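Long-range contacts in hypothetical protein PH0226 (Pyrococcus horikoshii, PDB 1VE3), which binds S-adenosylmethionine and is probably a SAM-dependent methyltransferase whose substrate is not known: residues 207-212 with 220-225; 52-57 with 83-88. All coordinates share one frame; numbering follows the deposited sequence.

Interaction 1 of 2, residues 207-212 with 220-225; sequences FTKEAE and YLTVYN
E210 reaches across to N225 with CG anti to its backbone N (chi1 -175°) and an extended chain beyond, while N225 CG stands anti to its own carbonyl carbon (chi1 -63°). The two side chains cross at about a right angle, and N225 ND2 donates to E210 OE1 at 2.9 Å. OE1 uses its anti lone pair and itself sits almost in the amide plane of N225. E210 OE2 forms a salt bridge with K137 of strand 136-143, so the carboxylate is held through both oxygens. On the way, E210 CB and CD both touch V223 CG1, each at 3.6 Å.

The backbone explains why E210 leans over its partner strand. V223 O accepts from E210 N at 2.7 Å and, weakly, from A211 N at 3.3 Å, two residues facing one. T208 with N225 and A211 with V223 are hydrogen-bonded pairs; K209 with Y224 and E212 with T222 are non-hydrogen-bonded.

On the face carrying K209, E212, T222 and Y224, the E212 and T222 side chains run side by side, and T222 OG1 donates to E212 OE2 at 2.9 Å. E212 OE1 is bridged to K209 NZ within its own strand and to K196 of helix 196-203. K209 CB packs against Y224 CE1 at 3.5 Å, and T222 CG2 lies over one face of the Y224 ring, toward the rim. F207 meets Y224 through their CB atoms, 3.6 Å apart; the F207 ring stacks on F138. This is an antiparallel beta hairpin with a classic beta bulge: strand 219-226 lies antiparallel beside 136-143, with 207-215 outermost, completing the 3-2-1-4-5-7-6 strand order of the Rossmann-like class I methyltransferase fold.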
# COMPACT_ATOMS: atom_id res chain seq x y z
N PHE A 207 10.33 15.39 -26.61
CA PHE A 207 10.04 16.32 -25.52
C PHE A 207 11.24 17.04 -24.93
O PHE A 207 12.39 16.65 -25.16
CB PHE A 207 9.37 15.59 -24.34
CG PHE A 207 8.35 14.57 -24.72
CD1 PHE A 207 8.72 13.25 -24.94
CD2 PHE A 207 7.00 14.91 -24.80
CE1 PHE A 207 7.76 12.27 -25.22
CE2 PHE A 207 6.04 13.96 -25.08
CZ PHE A 207 6.41 12.64 -25.30
N THR A 208 10.96 18.08 -24.17
CA THR A 208 11.97 18.83 -23.44
C THR A 208 11.54 18.55 -22.00
O THR A 208 10.35 18.46 -21.71
CB THR A 208 11.88 20.34 -23.73
OG1 THR A 208 10.57 20.84 -23.40
CG2 THR A 208 12.13 20.59 -25.21
N LYS A 209 12.49 18.36 -21.09
CA LYS A 209 12.06 18.08 -19.73
C LYS A 209 11.83 19.29 -18.85
O LYS A 209 12.65 20.21 -18.76
CB LYS A 209 13.03 17.11 -19.03
CG LYS A 209 14.41 17.64 -18.77
CD LYS A 209 15.10 16.82 -17.68
CE LYS A 209 15.16 15.34 -18.03
NZ LYS A 209 15.97 14.56 -17.05
N GLU A 210 10.66 19.29 -18.22
CA GLU A 210 10.22 20.34 -17.32
C GLU A 210 10.85 20.14 -15.94
O GLU A 210 11.43 21.06 -15.37
CB GLU A 210 8.69 20.32 -17.18
CG GLU A 210 8.10 21.47 -16.36
CD GLU A 210 6.58 21.42 -16.28
OE1 GLU A 210 5.94 21.22 -17.33
OE2 GLU A 210 6.02 21.60 -15.18
N ALA A 211 10.75 18.92 -15.41
CA ALA A 211 11.30 18.61 -14.09
C ALA A 211 11.63 17.12 -13.96
O ALA A 211 11.27 16.32 -14.82
CB ALA A 211 10.32 19.01 -13.01
N GLU A 212 12.30 16.76 -12.87
CA GLU A 212 12.66 15.37 -12.62
C GLU A 212 12.86 15.13 -11.13
O GLU A 212 13.59 15.86 -10.47
CB GLU A 212 13.94 15.03 -13.38
CG GLU A 212 14.23 13.54 -13.44
CD GLU A 212 15.12 13.18 -14.61
OE1 GLU A 212 16.32 13.52 -14.59
OE2 GLU A 212 14.60 12.57 -15.57
N TYR A 220 12.60 7.15 -11.15
CA TYR A 220 12.45 8.55 -11.52
C TYR A 220 11.07 8.97 -11.98
O TYR A 220 10.39 8.23 -12.70
CB TYR A 220 13.42 8.91 -12.64
CG TYR A 220 14.85 8.65 -12.29
CD1 TYR A 220 15.62 9.62 -11.64
CD2 TYR A 220 15.44 7.42 -12.55
CE1 TYR A 220 16.92 9.36 -11.26
CE2 TYR A 220 16.73 7.15 -12.18
CZ TYR A 220 17.47 8.12 -11.53
OH TYR A 220 18.76 7.83 -11.15
N LEU A 221 10.66 10.16 -11.56
CA LEU A 221 9.39 10.73 -11.98
C LEU A 221 9.85 11.88 -12.86
O LEU A 221 10.53 12.79 -12.38
CB LEU A 221 8.60 11.29 -10.80
CG LEU A 221 7.32 11.98 -11.27
CD1 LEU A 221 6.27 10.94 -11.61
CD2 LEU A 221 6.81 12.91 -10.19
N THR A 222 9.50 11.84 -14.14
CA THR A 222 9.91 12.89 -15.06
C THR A 222 8.74 13.65 -15.67
O THR A 222 7.73 13.05 -16.03
CB THR A 222 10.76 12.32 -16.21
OG1 THR A 222 11.89 11.63 -15.68
CG2 THR A 222 11.24 13.45 -17.11
N VAL A 223 8.88 14.97 -15.77
CA VAL A 223 7.83 15.80 -16.35
C VAL A 223 8.32 16.34 -17.70
O VAL A 223 9.33 17.03 -17.77
CB VAL A 223 7.46 16.97 -15.41
CG1 VAL A 223 6.36 17.82 -16.03
CG2 VAL A 223 6.98 16.41 -14.06
N TYR A 224 7.60 16.01 -18.76
CA TYR A 224 7.98 16.43 -20.11
C TYR A 224 6.96 17.34 -20.79
O TYR A 224 5.76 17.25 -20.54
CB TYR A 224 8.19 15.19 -21.00
CG TYR A 224 9.46 14.42 -20.74
CD1 TYR A 224 10.71 14.98 -21.03
CD2 TYR A 224 9.43 13.13 -20.22
CE1 TYR A 224 11.88 14.27 -20.81
CE2 TYR A 224 10.60 12.40 -20.01
CZ TYR A 224 11.82 12.98 -20.30
OH TYR A 224 12.99 12.28 -20.10
N ASN A 225 7.45 18.20 -21.68
CA ASN A 225 6.60 19.10 -22.45
C ASN A 225 6.84 18.73 -23.91
O ASN A 225 7.98 18.56 -24.33
CB ASN A 225 7.00 20.55 -22.21
CG ASN A 225 6.83 20.98 -20.76
OD1 ASN A 225 7.53 21.86 -20.28
ND2 ASN A 225 5.88 20.36 -20.07

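Interaction 2 of 2, residues 52-57 with 83-88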
# COMPACT_ATOMS: atom_id res chain seq x y z
N PHE A 52 -4.45 4.72 -10.48
CA PHE A 52 -4.05 6.13 -10.56
C PHE A 52 -5.11 6.99 -11.23
O PHE A 52 -5.10 8.21 -11.10
CB PHE A 52 -2.69 6.25 -11.26
CG PHE A 52 -1.54 5.84 -10.39
CD1 PHE A 52 -0.99 6.73 -9.47
CD2 PHE A 52 -1.06 4.54 -10.43
CE1 PHE A 52 0.02 6.33 -8.61
CE2 PHE A 52 -0.04 4.13 -9.56
CZ PHE A 52 0.50 5.03 -8.65
N SER A 53 -6.02 6.35 -11.95
CA SER A 53 -7.09 7.09 -12.60
C SER A 53 -8.04 7.60 -11.51
O SER A 53 -8.30 8.79 -11.42
CB SER A 53 -7.84 6.18 -13.58
OG SER A 53 -7.01 5.84 -14.68
N PHE A 54 -8.53 6.68 -10.69
CA PHE A 54 -9.44 7.04 -9.60
C PHE A 54 -8.81 8.12 -8.73
O PHE A 54 -9.49 9.05 -8.30
CB PHE A 54 -9.78 5.81 -8.76
CG PHE A 54 -10.36 4.68 -9.57
CD1 PHE A 54 -11.41 4.91 -10.45
CD2 PHE A 54 -9.83 3.40 -9.48
CE1 PHE A 54 -11.92 3.89 -11.24
CE2 PHE A 54 -10.34 2.36 -10.27
CZ PHE A 54 -11.38 2.61 -11.15
N LEU A 55 -7.51 8.00 -8.48
CA LEU A 55 -6.83 9.00 -7.67
C LEU A 55 -6.95 10.39 -8.30
O LEU A 55 -7.29 11.36 -7.61
CB LEU A 55 -5.35 8.65 -7.51
CG LEU A 55 -4.52 9.71 -6.79
CD1 LEU A 55 -5.01 9.82 -5.35
CD2 LEU A 55 -3.05 9.33 -6.84
N LEU A 56 -6.66 10.50 -9.59
CA LEU A 56 -6.74 11.78 -10.28
C LEU A 56 -8.18 12.27 -10.37
O LEU A 56 -8.44 13.46 -10.22
CB LEU A 56 -6.14 11.69 -11.69
CG LEU A 56 -4.62 11.56 -11.82
CD1 LEU A 56 -4.22 11.71 -13.29
CD2 LEU A 56 -3.93 12.63 -10.98
N GLU A 57 -9.10 11.35 -10.63
CA GLU A 57 -10.51 11.70 -10.73
C GLU A 57 -11.01 12.35 -9.44
O GLU A 57 -11.85 13.25 -9.48
CB GLU A 57 -11.35 10.45 -11.01
CG GLU A 57 -12.84 10.73 -11.01
CD GLU A 57 -13.67 9.46 -10.93
OE1 GLU A 57 -13.48 8.70 -9.96
OE2 GLU A 57 -14.50 9.23 -11.83
N ARG A 83 -16.63 1.96 -6.92
CA ARG A 83 -16.27 3.27 -6.41
C ARG A 83 -17.14 4.36 -7.02
O ARG A 83 -16.97 5.54 -6.71
CB ARG A 83 -14.79 3.59 -6.69
CG ARG A 83 -13.82 2.76 -5.87
CD ARG A 83 -12.43 3.37 -5.89
NE ARG A 83 -11.51 2.64 -5.03
CZ ARG A 83 -10.25 3.01 -4.81
NH1 ARG A 83 -9.77 4.11 -5.38
NH2 ARG A 83 -9.47 2.29 -4.02
N GLU A 84 -18.08 3.96 -7.87
CA GLU A 84 -18.96 4.91 -8.53
C GLU A 84 -18.13 6.02 -9.17
O GLU A 84 -18.25 7.19 -8.84
CB GLU A 84 -19.95 5.49 -7.51
CG GLU A 84 -21.07 4.52 -7.15
CD GLU A 84 -21.91 4.97 -5.97
OE1 GLU A 84 -23.01 4.41 -5.78
OE2 GLU A 84 -21.46 5.88 -5.23
N SER A 85 -17.28 5.60 -10.11
CA SER A 85 -16.38 6.50 -10.82
C SER A 85 -16.85 6.74 -12.25
O SER A 85 -17.47 5.87 -12.87
CB SER A 85 -14.98 5.89 -10.85
OG SER A 85 -14.07 6.72 -11.55
N ASN A 86 -16.55 7.93 -12.77
CA ASN A 86 -16.93 8.30 -14.13
C ASN A 86 -15.75 8.18 -15.10
O ASN A 86 -15.82 8.65 -16.23
CB ASN A 86 -17.47 9.73 -14.16
CG ASN A 86 -18.78 9.86 -13.42
OD1 ASN A 86 -19.77 9.20 -13.75
ND2 ASN A 86 -18.81 10.72 -12.41
N VAL A 87 -14.67 7.56 -14.64
CA VAL A 87 -13.49 7.37 -15.48
C VAL A 87 -13.82 6.35 -16.56
O VAL A 87 -14.32 5.26 -16.27
CB VAL A 87 -12.29 6.85 -14.66
CG1 VAL A 87 -11.11 6.60 -15.59
CG2 VAL A 87 -11.92 7.84 -13.58
N GLU A 88 -13.55 6.71 -17.81
CA GLU A 88 -13.81 5.81 -18.93
C GLU A 88 -12.59 4.99 -19.29
O GLU A 88 -11.53 5.54 -19.61
CB GLU A 88 -14.26 6.59 -20.17
CG GLU A 88 -14.30 5.71 -21.42
CD GLU A 88 -14.87 6.41 -22.63
OE1 GLU A 88 -14.35 7.48 -23.01
OE2 GLU A 88 -15.83 5.87 -23.22
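E57 and V87 form the close-packed part of the contact: V87 CG2 rests 3.7 Å from E57 CB and 3.4 Å from E57 OE2, the two side chains crossing obliquely. V87 CG1 meets S53 CB at 3.9 Å. The E57 chain leaves helix 51-58 with CG anti to its backbone N (chi1 175°), and its extended course brings the carboxylate to the backbone of the loop that follows the Schellman motif ending helix 70-82. There N86 N donates to OE2 at 2.6 Å, arriving nearly in line with the C-O bond at an N-H...O angle of 145°. S85 OG lies beside both carboxylate oxygens, but its modelled position is less certain and which oxygen takes its proton is not settled.

F54 packs next to this pair, its ring turned roughly edge-on to the S85 side chain, with F54 CD1 3.7 Å from S85 CB. Y79 and A80 of helix 70-82 also touch this buried ring. S53 OG turns elsewhere, to a hydrogen bond with D44.

The two ends of the contact are looser, each in its own way. Beside F54, R83 NH1 comes only within 3.8 Å of F54 CB, with the guanidinium and ring planes 50° apart, while R83 NE forms its salt bridge with E173 of the second subunit. At the carboxylate end, exposed N86 marks the solvent side, and its CB merely grazes E57 OE2 at 3.8 Å.

A partly exposed carboxylate thus receives a loop N-H beside V87 CG2; this donor would be expected to stabilise the charged form of E57.

In the fold
From the N terminus, interaction 2 closes first: helix 51-58 is joined to the loop between helix 70-82 and strand 88-91, enclosing strand 62-67 and helix 70-82. Its helix also carries F52 to the bound S-adenosylmethionine. The chain then crosses the sheet through strands 104-110 and 136-143 before interaction 1 closes the short turn of the C-terminal hairpin. The two loops are in series, neither nested nor crossed, with centres 24 Å apart and no touching atoms. Interaction 2 ties a helix to the approach to outermost strand 88-91, whereas interaction 1 sets outermost strand 207-215 at the other margin of the seven-stranded sheet.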